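Long-range contact in type II restriction enzyme SfiI (PDB 2EZV), which cuts double-stranded DNA at the interrupted sequence GGCCNNNNNGGCC, working as a tetrameric type IIF restriction endonuclease: residues A27-S32 and E244-R249. Numbering follows the deposited sequence.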
loop_
_atom_site.group_PDB
_atom_site.type_symbol
_atom_site.label_atom_id
_atom_site.label_comp_id
_atom_site.label_asym_id
_atom_site.label_seq_id
_atom_site.Cartn_x
_atom_site.Cartn_y
_atom_site.Cartn_z
ATOM N N ALA D 27 11.945 2.046 -11.980
ATOM C CA ALA D 27 11.810 2.559 -10.626
ATOM C C ALA D 27 12.976 3.482 -10.317
ATOM O O ALA D 27 12.785 4.629 -9.925
ATOM C CB ALA D 27 11.764 1.405 -9.634
ATOM N N LEU D 28 14.189 2.986 -10.519
ATOM C CA LEU D 28 15.368 3.791 -10.252
ATOM C C LEU D 28 15.373 5.024 -11.156
ATOM O O LEU D 28 15.677 6.127 -10.710
ATOM C CB LEU D 28 16.623 2.944 -10.457
ATOM C CG LEU D 28 16.752 1.849 -9.391
ATOM C CD1 LEU D 28 17.718 0.760 -9.849
ATOM C CD2 LEU D 28 17.198 2.485 -8.070
ATOM N N GLN D 29 15.008 4.841 -12.421
ATOM C CA GLN D 29 14.982 5.959 -13.349
ATOM C C GLN D 29 14.059 7.067 -12.858
ATOM O O GLN D 29 14.474 8.219 -12.713
ATOM C CB GLN D 29 14.516 5.509 -14.733
ATOM C CG GLN D 29 14.271 6.681 -15.683
ATOM C CD GLN D 29 15.531 7.500 -15.951
ATOM O OE1 GLN D 29 15.457 8.699 -16.226
ATOM N NE2 GLN D 29 16.692 6.850 -15.888
ATOM N N GLN D 30 12.805 6.708 -12.606
ATOM C CA GLN D 30 11.811 7.665 -12.157
ATOM C C GLN D 30 12.115 8.236 -10.774
ATOM O O GLN D 30 11.586 9.280 -10.390
ATOM C CB GLN D 30 10.421 7.009 -12.213
ATOM C CG GLN D 30 10.060 6.591 -13.647
ATOM C CD GLN D 30 8.638 6.087 -13.829
ATOM O OE1 GLN D 30 8.202 5.853 -14.952
ATOM N NE2 GLN D 30 7.915 5.913 -12.732
ATOM N N TYR D 31 12.984 7.562 -10.031
ATOM C CA TYR D 31 13.368 8.021 -8.701
ATOM C C TYR D 31 14.750 8.682 -8.710
ATOM O O TYR D 31 15.226 9.129 -7.669
ATOM C CB TYR D 31 13.398 6.839 -7.735
ATOM C CG TYR D 31 13.514 7.242 -6.281
ATOM C CD1 TYR D 31 12.448 7.865 -5.625
ATOM C CD2 TYR D 31 14.691 7.015 -5.559
ATOM C CE1 TYR D 31 12.549 8.255 -4.289
ATOM C CE2 TYR D 31 14.800 7.407 -4.218
ATOM C CZ TYR D 31 13.727 8.025 -3.594
ATOM O OH TYR D 31 13.826 8.427 -2.280
ATOM N N SER D 32 15.384 8.746 -9.882
ATOM C CA SER D 32 16.736 9.302 -9.996
ATOM C C SER D 32 16.919 10.756 -9.551
ATOM O O SER D 32 17.949 11.095 -8.975
ATOM C CB SER D 32 17.264 9.131 -11.426
ATOM O OG SER D 32 16.671 10.057 -12.313
ATOM N N GLU D 244 17.957 16.644 -14.453
ATOM C CA GLU D 244 18.041 16.328 -13.028
ATOM C C GLU D 244 17.912 14.822 -12.828
ATOM O O GLU D 244 18.372 14.277 -11.826
ATOM C CB GLU D 244 16.920 17.006 -12.244
ATOM C CG GLU D 244 16.778 18.498 -12.439
ATOM C CD GLU D 244 15.706 19.070 -11.526
ATOM O OE1 GLU D 244 16.016 19.296 -10.333
ATOM O OE2 GLU D 244 14.554 19.268 -11.990
ATOM N N TYR D 245 17.251 14.156 -13.772
ATOM C CA TYR D 245 17.090 12.715 -13.690
ATOM C C TYR D 245 18.217 12.110 -14.491
ATOM O O TYR D 245 18.887 12.807 -15.247
ATOM C CB TYR D 245 15.774 12.253 -14.316
ATOM C CG TYR D 245 14.523 12.723 -13.626
ATOM C CD1 TYR D 245 14.044 14.021 -13.802
ATOM C CD2 TYR D 245 13.793 11.854 -12.817
ATOM C CE1 TYR D 245 12.860 14.440 -13.190
ATOM C CE2 TYR D 245 12.615 12.261 -12.200
ATOM C CZ TYR D 245 12.153 13.553 -12.389
ATOM O OH TYR D 245 10.989 13.949 -11.762
ATOM N N THR D 246 18.419 10.812 -14.330
ATOM C CA THR D 246 19.451 10.124 -15.081
ATOM C C THR D 246 18.984 9.963 -16.536
ATOM O O THR D 246 17.814 10.177 -16.847
ATOM C CB THR D 246 19.719 8.725 -14.493
ATOM O OG1 THR D 246 18.469 8.071 -14.247
ATOM C CG2 THR D 246 20.518 8.825 -13.194
ATOM N N GLN D 247 19.906 9.599 -17.420
ATOM C CA GLN D 247 19.569 9.382 -18.819
ATOM C C GLN D 247 18.865 8.027 -18.905
ATOM O O GLN D 247 19.456 6.984 -18.607
ATOM C CB GLN D 247 20.835 9.377 -19.687
ATOM C CG GLN D 247 21.574 10.705 -19.708
ATOM C CD GLN D 247 20.811 11.803 -20.441
ATOM O OE1 GLN D 247 21.031 12.996 -20.199
ATOM N NE2 GLN D 247 19.922 11.407 -21.350
ATOM N N PRO D 248 17.583 8.028 -19.301
ATOM C CA PRO D 248 16.801 6.795 -19.417
ATOM C C PRO D 248 17.311 5.934 -20.570
ATOM O O PRO D 248 16.784 5.993 -21.681
ATOM C CB PRO D 248 15.390 7.319 -19.662
ATOM C CG PRO D 248 15.665 8.534 -20.516
ATOM C CD PRO D 248 16.811 9.190 -19.786
ATOM N N ARG D 249 18.341 5.143 -20.308
ATOM C CA ARG D 249 18.906 4.292 -21.338
ATOM C C ARG D 249 18.813 2.822 -20.947
ATOM O O ARG D 249 19.219 2.429 -19.854
ATOM C CB ARG D 249 20.371 4.694 -21.610
#
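In this PDDEXK-superfamily nuclease the loop between strands 234-238 and 249-253 packs on helix 10-41, and Ser-32 meets the backbone of Tyr-245 and Thr-246 there; the nearest atom of the contact lies about 14 Å from the bound DNA. A serine suits the spot because one small hydroxyl bonds both ways: Ser-32 OG accepts a hydrogen bond from Thr-246 N (2.8 Å, N-H...O 157°) and donates one to Gln-29 O, 2.9 Å away, in its own helix. Its chi1 of 76° sets OG between the backbone N and the carbonyl carbon, within reach of both. An alanine here would probably leave the buried amide of Thr-246 without its mate and Gln-29 O with Ser-32 N but no hydroxyl donor. Tyr-245, whose ring also meets that of Phe-266, turns an edge to the helix, where Gln-29 O and Gln-30 O lie in the ring plane, 3.7 Å from CD2 and 3.6 Å from CE2 respectively; a flat aromatic edge of C-H groups suits carbonyl oxygens. Thr-246, short and branched, lays CG2 3.7 Å from Ser-32 CB. Beside it the Gln-29 chain, bent at chi2 (62°), passes Pro-248, whose CB rests 3.7 Å from Gln-29 CD.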